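Local coordinates for protein multisubunit Na+/H+ antiporter, B subunit (Anoxybacillus flavithermus, PDB 6Z16) that forms the B subunit of a multisubunit membrane complex that probably exchanges sodium ions for protons across the cell membrane, at residues Y68-F78 / F123-E134; S23-H31 / H112-Y122. One frame throughout, in Å; residues are numbered along the deposited sequence.

Both contacts are built on helix 114-137, and they divide it between them: contact 2 uses its N-terminal part with the residues just before it, contact 1 the part that follows. In contact 2 the partner is the end of helix 6-28 and the turn after it; in contact 1 it is the start of helix 68-88. Their centres lie about 15 Å apart. Along the chain the segments interleave, in the order 23-31, 68-78, 112-122, 123-134, so the last predicted transmembrane helix ties two earlier ones into one small bundle. The contacts also meet directly, F78 CB lying 4.2 Å from G120 CA. Other subunits of the antiporter pack against residues of both.

Contact 1. Residues Y68-F78 / F123-E134; sequences YKWLVAIGLLF and FVVVGVTMIIIE
The ring of Y68 lies flat over the side chain of M130, whose CB sits 3.5 Å from the ring centroid and almost on the ring normal, a CH-pi contact. The methionine chain then bends so that SD makes an oblique Met-aromatic contact with the same ring. This is knobs-into-holes packing in a nearly antiparallel pair of helices predicted to span the membrane, the segment axes 7.6 Å apart at their closest and crossing at -155°. Y68 is one knob, set among G127, M130, I131 and E134. With CG anti to its carbonyl carbon (chi1 -62°), its ring reaches over M130 while CB rests on G127 O at 3.6 Å. An alanine in place of Y68 would probably leave M130 without the aromatic face it lies against and open a gap between the helices. V72 is the second knob, its compact branched CG1 fitting 3.8 Å from V128 CG2. Glycine suits G75 and G127, which lie close against V124 and V72. Over G75, F123 touches L71 and, less certainly, F78. E134, poorly ordered and weakly paired with R61, brings OE2 to the Y68 ring edge, about 3.4 Å from CD2.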
loop_
_atom_site.group_PDB
_atom_site.type_symbol
_atom_site.label_atom_id
_atom_site.label_comp_id
_atom_site.label_asym_id
_atom_site.label_seq_id
_atom_site.Cartn_x
_atom_site.Cartn_y
_atom_site.Cartn_z
ATOM N N TYR B 68 -23.109 -19.292 -21.094
ATOM C CA TYR B 68 -23.234 -19.855 -19.760
ATOM C C TYR B 68 -23.411 -21.364 -19.773
ATOM O O TYR B 68 -23.257 -22.008 -18.726
ATOM C CB TYR B 68 -24.400 -19.171 -19.046
ATOM C CG TYR B 68 -24.168 -17.686 -18.879
ATOM C CD1 TYR B 68 -23.418 -17.198 -17.821
ATOM C CD2 TYR B 68 -24.673 -16.774 -19.801
ATOM C CE1 TYR B 68 -23.187 -15.849 -17.674
ATOM C CE2 TYR B 68 -24.443 -15.422 -19.663
ATOM C CZ TYR B 68 -23.701 -14.968 -18.596
ATOM O OH TYR B 68 -23.475 -13.623 -18.453
ATOM N N LYS B 69 -23.707 -21.936 -20.940
ATOM C CA LYS B 69 -23.791 -23.382 -21.076
ATOM C C LYS B 69 -22.415 -24.020 -20.926
ATOM O O LYS B 69 -22.267 -25.070 -20.279
ATOM C CB LYS B 69 -24.437 -23.707 -22.419
ATOM C CG LYS B 69 -25.869 -23.196 -22.476
ATOM C CD LYS B 69 -26.593 -23.506 -23.763
ATOM C CE LYS B 69 -26.661 -22.308 -24.692
ATOM N NZ LYS B 69 -25.370 -22.021 -25.359
ATOM N N TRP B 70 -21.384 -23.362 -21.458
ATOM C CA TRP B 70 -20.028 -23.807 -21.181
ATOM C C TRP B 70 -19.668 -23.625 -19.716
ATOM O O TRP B 70 -18.915 -24.431 -19.177
ATOM C CB TRP B 70 -19.021 -23.083 -22.073
ATOM C CG TRP B 70 -19.071 -23.498 -23.517
ATOM C CD1 TRP B 70 -19.915 -24.406 -24.081
ATOM C CD2 TRP B 70 -18.193 -23.069 -24.562
ATOM N NE1 TRP B 70 -19.646 -24.538 -25.420
ATOM C CE2 TRP B 70 -18.587 -23.733 -25.739
ATOM C CE3 TRP B 70 -17.122 -22.175 -24.621
ATOM C CZ2 TRP B 70 -17.949 -23.531 -26.959
ATOM C CZ3 TRP B 70 -16.489 -21.975 -25.833
ATOM C CH2 TRP B 70 -16.905 -22.650 -26.985
ATOM N N LEU B 71 -20.234 -22.618 -19.041
ATOM C CA LEU B 71 -19.956 -22.445 -17.616
ATOM C C LEU B 71 -20.534 -23.570 -16.774
ATOM O O LEU B 71 -19.860 -24.062 -15.859
ATOM C CB LEU B 71 -20.484 -21.113 -17.102
ATOM C CG LEU B 71 -19.634 -19.885 -17.348
ATOM C CD1 LEU B 71 -20.336 -18.693 -16.758
ATOM C CD2 LEU B 71 -18.290 -20.095 -16.688
ATOM N N VAL B 72 -21.775 -23.984 -17.048
ATOM C CA VAL B 72 -22.347 -25.064 -16.246
ATOM C C VAL B 72 -21.649 -26.387 -16.549
ATOM O O VAL B 72 -21.390 -27.185 -15.631
ATOM C CB VAL B 72 -23.880 -25.148 -16.412
ATOM C CG1 VAL B 72 -24.518 -23.901 -15.889
ATOM C CG2 VAL B 72 -24.311 -25.350 -17.834
ATOM N N ALA B 73 -21.242 -26.598 -17.813
ATOM C CA ALA B 73 -20.502 -27.809 -18.157
ATOM C C ALA B 73 -19.138 -27.853 -17.472
ATOM O O ALA B 73 -18.757 -28.884 -16.901
ATOM C CB ALA B 73 -20.351 -27.905 -19.671
ATOM N N ILE B 74 -18.415 -26.730 -17.464
ATOM C CA ILE B 74 -17.084 -26.687 -16.867
ATOM C C ILE B 74 -17.153 -26.772 -15.340
ATOM O O ILE B 74 -16.284 -27.389 -14.713
ATOM C CB ILE B 74 -16.346 -25.434 -17.388
ATOM C CG1 ILE B 74 -15.983 -25.621 -18.861
ATOM C CG2 ILE B 74 -15.067 -25.155 -16.652
ATOM C CD1 ILE B 74 -15.569 -24.344 -19.548
ATOM N N GLY B 75 -18.205 -26.234 -14.716
ATOM C CA GLY B 75 -18.331 -26.377 -13.268
ATOM C C GLY B 75 -18.649 -27.798 -12.834
ATOM O O GLY B 75 -18.113 -28.294 -11.824
ATOM N N LEU B 76 -19.528 -28.472 -13.590
ATOM C CA LEU B 76 -19.738 -29.907 -13.412
ATOM C C LEU B 76 -18.436 -30.690 -13.578
ATOM O O LEU B 76 -18.150 -31.606 -12.792
ATOM C CB LEU B 76 -20.797 -30.378 -14.403
ATOM C CG LEU B 76 -22.231 -29.970 -14.076
ATOM C CD1 LEU B 76 -23.123 -30.076 -15.287
ATOM C CD2 LEU B 76 -22.727 -30.904 -13.008
ATOM N N LEU B 77 -17.618 -30.303 -14.569
ATOM C CA LEU B 77 -16.305 -30.919 -14.759
ATOM C C LEU B 77 -15.382 -30.701 -13.567
ATOM O O LEU B 77 -14.621 -31.602 -13.216
ATOM C CB LEU B 77 -15.638 -30.389 -16.029
ATOM C CG LEU B 77 -16.138 -30.884 -17.382
ATOM C CD1 LEU B 77 -15.458 -30.137 -18.507
ATOM C CD2 LEU B 77 -15.889 -32.370 -17.511
ATOM N N PHE B 78 -15.417 -29.513 -12.948
ATOM C CA PHE B 78 -14.577 -29.262 -11.772
ATOM C C PHE B 78 -14.939 -30.179 -10.615
ATOM O O PHE B 78 -14.050 -30.745 -9.964
ATOM C CB PHE B 78 -14.677 -27.818 -11.279
ATOM C CG PHE B 78 -13.874 -26.833 -12.059
ATOM C CD1 PHE B 78 -12.493 -26.903 -12.058
ATOM C CD2 PHE B 78 -14.486 -25.763 -12.679
ATOM C CE1 PHE B 78 -11.739 -25.977 -12.748
ATOM C CE2 PHE B 78 -13.740 -24.828 -13.357
ATOM C CZ PHE B 78 -12.363 -24.935 -13.393
ATOM N N PHE B 123 -19.885 -21.854 -10.376
ATOM C CA PHE B 123 -20.015 -21.654 -11.819
ATOM C C PHE B 123 -21.329 -22.198 -12.357
ATOM O O PHE B 123 -21.939 -21.576 -13.237
ATOM C CB PHE B 123 -18.856 -22.285 -12.589
ATOM C CG PHE B 123 -17.580 -21.517 -12.511
ATOM C CD1 PHE B 123 -17.496 -20.257 -13.074
ATOM C CD2 PHE B 123 -16.440 -22.085 -11.970
ATOM C CE1 PHE B 123 -16.323 -19.544 -13.028
ATOM C CE2 PHE B 123 -15.265 -21.383 -11.928
ATOM C CZ PHE B 123 -15.204 -20.112 -12.461
ATOM N N VAL B 124 -21.810 -23.328 -11.825
ATOM C CA VAL B 124 -23.069 -23.856 -12.346
ATOM C C VAL B 124 -24.246 -22.994 -11.897
ATOM O O VAL B 124 -25.184 -22.775 -12.666
ATOM C CB VAL B 124 -23.252 -25.334 -11.958
ATOM C CG1 VAL B 124 -24.564 -25.877 -12.499
ATOM C CG2 VAL B 124 -22.137 -26.147 -12.535
ATOM N N VAL B 125 -24.195 -22.439 -10.681
ATOM C CA VAL B 125 -25.290 -21.582 -10.221
ATOM C C VAL B 125 -25.361 -20.295 -11.040
ATOM O O VAL B 125 -26.451 -19.900 -11.493
ATOM C CB VAL B 125 -25.161 -21.304 -8.714
ATOM C CG1 VAL B 125 -26.120 -20.233 -8.292
ATOM C CG2 VAL B 125 -25.485 -22.550 -7.935
ATOM N N VAL B 126 -24.202 -19.666 -11.298
ATOM C CA VAL B 126 -24.154 -18.470 -12.148
ATOM C C VAL B 126 -24.673 -18.784 -13.546
ATOM O O VAL B 126 -25.527 -18.063 -14.090
ATOM C CB VAL B 126 -22.727 -17.898 -12.207
ATOM C CG1 VAL B 126 -22.656 -16.765 -13.205
ATOM C CG2 VAL B 126 -22.303 -17.388 -10.867
ATOM N N GLY B 127 -24.222 -19.906 -14.112
ATOM C CA GLY B 127 -24.628 -20.265 -15.456
ATOM C C GLY B 127 -26.102 -20.600 -15.582
ATOM O O GLY B 127 -26.754 -20.152 -16.521
ATOM N N VAL B 128 -26.647 -21.363 -14.629
ATOM C CA VAL B 128 -28.053 -21.769 -14.671
ATOM C C VAL B 128 -28.971 -20.561 -14.542
ATOM O O VAL B 128 -29.926 -20.406 -15.321
ATOM C CB VAL B 128 -28.337 -22.820 -13.581
ATOM C CG1 VAL B 128 -29.821 -22.960 -13.327
ATOM C CG2 VAL B 128 -27.801 -24.165 -14.005
ATOM N N THR B 129 -28.673 -19.672 -13.582
ATOM C CA THR B 129 -29.502 -18.488 -13.384
ATOM C C THR B 129 -29.466 -17.576 -14.604
ATOM O O THR B 129 -30.515 -17.085 -15.057
ATOM C CB THR B 129 -29.042 -17.741 -12.138
ATOM O OG1 THR B 129 -29.057 -18.633 -11.022
ATOM C CG2 THR B 129 -29.977 -16.610 -11.839
ATOM N N MET B 130 -28.286 -17.408 -15.204
ATOM C CA MET B 130 -28.219 -16.561 -16.385
ATOM C C MET B 130 -28.862 -17.200 -17.608
ATOM O O MET B 130 -29.457 -16.475 -18.411
ATOM C CB MET B 130 -26.779 -16.166 -16.677
ATOM C CG MET B 130 -26.251 -15.123 -15.717
ATOM S SD MET B 130 -27.343 -13.688 -15.705
ATOM C CE MET B 130 -27.210 -13.137 -17.403
ATOM N N ILE B 131 -28.781 -18.533 -17.756
ATOM C CA ILE B 131 -29.460 -19.221 -18.860
ATOM C C ILE B 131 -30.964 -19.019 -18.770
ATOM O O ILE B 131 -31.607 -18.655 -19.760
ATOM C CB ILE B 131 -29.104 -20.721 -18.885
ATOM C CG1 ILE B 131 -27.703 -20.967 -19.421
ATOM C CG2 ILE B 131 -30.061 -21.502 -19.764
ATOM C CD1 ILE B 131 -27.205 -22.357 -19.101
ATOM N N ILE B 132 -31.527 -19.198 -17.565
ATOM C CA ILE B 132 -32.968 -19.031 -17.360
ATOM C C ILE B 132 -33.406 -17.612 -17.700
ATOM O O ILE B 132 -34.342 -17.404 -18.486
ATOM C CB ILE B 132 -33.350 -19.398 -15.914
ATOM C CG1 ILE B 132 -33.164 -20.894 -15.666
ATOM C CG2 ILE B 132 -34.766 -18.969 -15.606
ATOM C CD1 ILE B 132 -33.300 -21.291 -14.217
ATOM N N ILE B 133 -32.678 -16.619 -17.189
ATOM C CA ILE B 133 -33.130 -15.238 -17.321
ATOM C C ILE B 133 -32.953 -14.723 -18.749
ATOM O O ILE B 133 -33.882 -14.144 -19.327
ATOM C CB ILE B 133 -32.423 -14.361 -16.277
ATOM C CG1 ILE B 133 -32.935 -14.781 -14.902
ATOM C CG2 ILE B 133 -32.671 -12.891 -16.544
ATOM C CD1 ILE B 133 -32.149 -14.285 -13.770
ATOM N N GLU B 134 -31.794 -14.962 -19.370
ATOM C CA GLU B 134 -31.678 -14.460 -20.733
ATOM C C GLU B 134 -32.305 -15.389 -21.763
ATOM O O GLU B 134 -32.343 -15.026 -22.939
ATOM C CB GLU B 134 -30.221 -14.191 -21.120
ATOM C CG GLU B 134 -29.380 -15.412 -21.425
ATOM C CD GLU B 134 -27.937 -15.054 -21.735
ATOM O OE1 GLU B 134 -27.620 -13.847 -21.747
ATOM O OE2 GLU B 134 -27.119 -15.975 -21.948
#

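Contact 2. Residues S23-H31 / H112-Y122; sequences SVQLFFAGH and HTAVLFDLGVY
F27 meets helix 114-122 as a knob, its CB directed at that helix and its CG anti to the backbone N (chi1 174°), which slants the ring toward the C-terminal end of its own helix as it reaches across. At the base of the ring, F27 CD1 lies 4.0 Å from Y122 CD1, with CG close behind and Y122 CG over one face. The two aromatic planes are inclined at 41°, an oblique pairing. Further out, the ring turns its edge to the backbone, F27 CE1 lying 3.4 Å from D118 O. CZ, and CE2 beside it, reach L119 CD1, CZ at 3.6 Å. Y122, L119, D118 and V115 thus make the hole for a knob-into-hole fit between two roughly antiparallel helices. At their closest the segment axes are 11.5 Å apart, a span that large phenylalanine and tyrosine rings can bridge. The Y122 hydroxyl hydrogen-bonds to T44 of helix 37-54; S23 OG also bonds to T44, as well as to V20 O in its own helix. Past helix 23-28, H31 turns its ring onto the start of the other helix: CE1 is 3.5 Å from A114 CB and 3.7 Å from V115 CG2. H31 NE2 lies 3.7 Å from D118 OD2, too long for a hydrogen bond. H112 ND1 accepts a weak capping bond from A114 N, while G30 O is bound by N779 and N782 of a neighbouring subunit.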
loop_
_atom_site.group_PDB
_atom_site.type_symbol
_atom_site.label_atom_id
_atom_site.label_comp_id
_atom_site.label_asym_id
_atom_site.label_seq_id
_atom_site.Cartn_x
_atom_site.Cartn_y
_atom_site.Cartn_z
ATOM N N SER B 23 -20.511 -10.909 -3.255
ATOM C CA SER B 23 -20.683 -12.294 -3.682
ATOM C C SER B 23 -19.377 -13.076 -3.587
ATOM O O SER B 23 -19.375 -14.239 -3.165
ATOM C CB SER B 23 -21.231 -12.340 -5.102
ATOM O OG SER B 23 -20.281 -11.845 -6.020
ATOM N N VAL B 24 -18.252 -12.447 -3.941
ATOM C CA VAL B 24 -16.959 -13.120 -3.832
ATOM C C VAL B 24 -16.584 -13.337 -2.368
ATOM O O VAL B 24 -16.027 -14.380 -2.004
ATOM C CB VAL B 24 -15.893 -12.320 -4.605
ATOM C CG1 VAL B 24 -14.504 -12.856 -4.377
ATOM C CG2 VAL B 24 -16.199 -12.365 -6.086
ATOM N N GLN B 25 -16.931 -12.388 -1.496
ATOM C CA GLN B 25 -16.678 -12.565 -0.070
ATOM C C GLN B 25 -17.570 -13.642 0.537
ATOM O O GLN B 25 -17.128 -14.373 1.432
ATOM C CB GLN B 25 -16.860 -11.230 0.649
ATOM C CG GLN B 25 -16.601 -11.274 2.141
ATOM C CD GLN B 25 -15.187 -11.693 2.469
ATOM O OE1 GLN B 25 -14.236 -11.283 1.807
ATOM N NE2 GLN B 25 -15.039 -12.520 3.496
ATOM N N LEU B 26 -18.816 -13.761 0.064
ATOM C CA LEU B 26 -19.661 -14.884 0.460
ATOM C C LEU B 26 -19.071 -16.210 0.008
ATOM O O LEU B 26 -19.152 -17.211 0.727
ATOM C CB LEU B 26 -21.068 -14.727 -0.113
ATOM C CG LEU B 26 -22.030 -13.732 0.519
ATOM C CD1 LEU B 26 -23.277 -13.628 -0.329
ATOM C CD2 LEU B 26 -22.365 -14.193 1.924
ATOM N N PHE B 27 -18.465 -16.230 -1.176
ATOM C CA PHE B 27 -17.920 -17.478 -1.692
ATOM C C PHE B 27 -16.646 -17.902 -0.964
ATOM O O PHE B 27 -16.488 -19.081 -0.634
ATOM C CB PHE B 27 -17.672 -17.356 -3.187
ATOM C CG PHE B 27 -16.979 -18.533 -3.760
ATOM C CD1 PHE B 27 -17.604 -19.763 -3.795
ATOM C CD2 PHE B 27 -15.704 -18.413 -4.276
ATOM C CE1 PHE B 27 -16.961 -20.858 -4.314
ATOM C CE2 PHE B 27 -15.057 -19.503 -4.800
ATOM C CZ PHE B 27 -15.687 -20.728 -4.818
ATOM N N PHE B 28 -15.727 -16.967 -0.707
ATOM C CA PHE B 28 -14.443 -17.344 -0.114
ATOM C C PHE B 28 -14.563 -17.706 1.359
ATOM O O PHE B 28 -13.777 -18.516 1.856
ATOM C CB PHE B 28 -13.421 -16.219 -0.274
ATOM C CG PHE B 28 -12.853 -16.097 -1.657
ATOM C CD1 PHE B 28 -12.966 -17.130 -2.564
ATOM C CD2 PHE B 28 -12.190 -14.946 -2.044
ATOM C CE1 PHE B 28 -12.441 -17.015 -3.832
ATOM C CE2 PHE B 28 -11.659 -14.827 -3.309
ATOM C CZ PHE B 28 -11.789 -15.863 -4.205
ATOM N N ALA B 29 -15.524 -17.127 2.074
ATOM C CA ALA B 29 -15.683 -17.373 3.501
ATOM C C ALA B 29 -16.679 -18.481 3.800
ATOM O O ALA B 29 -17.295 -18.477 4.871
ATOM C CB ALA B 29 -16.101 -16.087 4.211
ATOM N N GLY B 30 -16.844 -19.435 2.885
ATOM C CA GLY B 30 -17.897 -20.423 3.040
ATOM C C GLY B 30 -17.596 -21.467 4.097
ATOM O O GLY B 30 -18.493 -21.890 4.826
ATOM N N HIS B 31 -16.339 -21.902 4.193
ATOM C CA HIS B 31 -16.000 -22.971 5.126
ATOM C C HIS B 31 -15.974 -22.530 6.577
ATOM O O HIS B 31 -16.039 -23.386 7.464
ATOM C CB HIS B 31 -14.641 -23.584 4.799
ATOM C CG HIS B 31 -14.682 -24.607 3.715
ATOM N ND1 HIS B 31 -13.546 -25.214 3.229
ATOM C CD2 HIS B 31 -15.719 -25.145 3.034
ATOM C CE1 HIS B 31 -13.882 -26.079 2.289
ATOM N NE2 HIS B 31 -15.196 -26.058 2.154
ATOM N N HIS B 112 -7.489 -26.568 0.624
ATOM C CA HIS B 112 -8.304 -27.760 0.759
ATOM C C HIS B 112 -9.176 -27.890 -0.481
ATOM O O HIS B 112 -9.725 -26.901 -0.967
ATOM C CB HIS B 112 -9.153 -27.651 2.023
ATOM C CG HIS B 112 -9.747 -28.941 2.481
ATOM N ND1 HIS B 112 -10.943 -29.423 2.000
ATOM C CD2 HIS B 112 -9.324 -29.836 3.405
ATOM C CE1 HIS B 112 -11.223 -30.568 2.595
ATOM N NE2 HIS B 112 -10.255 -30.841 3.451
ATOM N N THR B 113 -9.294 -29.107 -1.012
ATOM C CA THR B 113 -9.922 -29.275 -2.320
ATOM C C THR B 113 -11.442 -29.280 -2.287
ATOM O O THR B 113 -12.059 -29.467 -3.340
ATOM C CB THR B 113 -9.444 -30.558 -2.995
ATOM O OG1 THR B 113 -9.684 -31.667 -2.132
ATOM C CG2 THR B 113 -7.990 -30.480 -3.311
ATOM N N ALA B 114 -12.065 -29.076 -1.128
ATOM C CA ALA B 114 -13.502 -28.840 -1.103
ATOM C C ALA B 114 -13.861 -27.468 -1.662
ATOM O O ALA B 114 -15.009 -27.249 -2.070
ATOM C CB ALA B 114 -14.027 -28.993 0.321
ATOM N N VAL B 115 -12.889 -26.556 -1.720
ATOM C CA VAL B 115 -13.128 -25.219 -2.239
ATOM C C VAL B 115 -13.278 -25.244 -3.756
ATOM O O VAL B 115 -14.065 -24.478 -4.318
ATOM C CB VAL B 115 -11.995 -24.293 -1.761
ATOM C CG1 VAL B 115 -12.195 -22.858 -2.229
ATOM C CG2 VAL B 115 -11.894 -24.353 -0.246
ATOM N N LEU B 116 -12.576 -26.143 -4.453
ATOM C CA LEU B 116 -12.809 -26.267 -5.892
ATOM C C LEU B 116 -14.131 -26.956 -6.198
ATOM O O LEU B 116 -14.742 -26.690 -7.244
ATOM C CB LEU B 116 -11.653 -26.998 -6.573
ATOM C CG LEU B 116 -10.579 -26.102 -7.202
ATOM C CD1 LEU B 116 -9.776 -25.349 -6.176
ATOM C CD2 LEU B 116 -9.667 -26.910 -8.115
ATOM N N PHE B 117 -14.599 -27.816 -5.293
ATOM C CA PHE B 117 -15.950 -28.354 -5.403
ATOM C C PHE B 117 -16.980 -27.234 -5.282
ATOM O O PHE B 117 -17.906 -27.127 -6.102
ATOM C CB PHE B 117 -16.156 -29.416 -4.327
ATOM C CG PHE B 117 -17.436 -30.174 -4.456
ATOM C CD1 PHE B 117 -17.558 -31.198 -5.374
ATOM C CD2 PHE B 117 -18.520 -29.863 -3.661
ATOM C CE1 PHE B 117 -18.736 -31.898 -5.494
ATOM C CE2 PHE B 117 -19.701 -30.556 -3.779
ATOM C CZ PHE B 117 -19.807 -31.576 -4.697
ATOM N N ASP B 118 -16.797 -26.360 -4.280
ATOM C CA ASP B 118 -17.575 -25.124 -4.175
ATOM C C ASP B 118 -17.454 -24.239 -5.406
ATOM O O ASP B 118 -18.404 -23.537 -5.755
ATOM C CB ASP B 118 -17.139 -24.329 -2.946
ATOM C CG ASP B 118 -17.826 -24.778 -1.686
ATOM O OD1 ASP B 118 -18.999 -25.183 -1.782
ATOM O OD2 ASP B 118 -17.209 -24.708 -0.600
ATOM N N LEU B 119 -16.297 -24.239 -6.059
ATOM C CA LEU B 119 -16.116 -23.398 -7.235
ATOM C C LEU B 119 -16.909 -23.941 -8.413
ATOM O O LEU B 119 -17.467 -23.171 -9.207
ATOM C CB LEU B 119 -14.632 -23.294 -7.560
ATOM C CG LEU B 119 -14.202 -22.313 -8.641
ATOM C CD1 LEU B 119 -14.583 -20.909 -8.254
ATOM C CD2 LEU B 119 -12.716 -22.404 -8.844
ATOM N N GLY B 120 -16.999 -25.267 -8.516
ATOM C CA GLY B 120 -17.902 -25.869 -9.485
ATOM C C GLY B 120 -19.359 -25.543 -9.209
ATOM O O GLY B 120 -20.123 -25.244 -10.138
ATOM N N VAL B 121 -19.749 -25.575 -7.924
ATOM C CA VAL B 121 -21.089 -25.145 -7.502
ATOM C C VAL B 121 -21.357 -23.709 -7.944
ATOM O O VAL B 121 -22.412 -23.399 -8.513
ATOM C CB VAL B 121 -21.249 -25.277 -5.976
ATOM C CG1 VAL B 121 -22.604 -24.770 -5.538
ATOM C CG2 VAL B 121 -21.059 -26.689 -5.506
ATOM N N TYR B 122 -20.378 -22.830 -7.709
ATOM C CA TYR B 122 -20.466 -21.413 -8.046
ATOM C C TYR B 122 -20.700 -21.203 -9.537
ATOM O O TYR B 122 -21.612 -20.462 -9.934
ATOM C CB TYR B 122 -19.174 -20.723 -7.604
ATOM C CG TYR B 122 -19.115 -19.231 -7.817
ATOM C CD1 TYR B 122 -19.660 -18.356 -6.894
ATOM C CD2 TYR B 122 -18.522 -18.700 -8.955
ATOM C CE1 TYR B 122 -19.606 -16.994 -7.092
ATOM C CE2 TYR B 122 -18.476 -17.345 -9.168
ATOM C CZ TYR B 122 -19.017 -16.497 -8.235
ATOM O OH TYR B 122 -18.959 -15.142 -8.444
#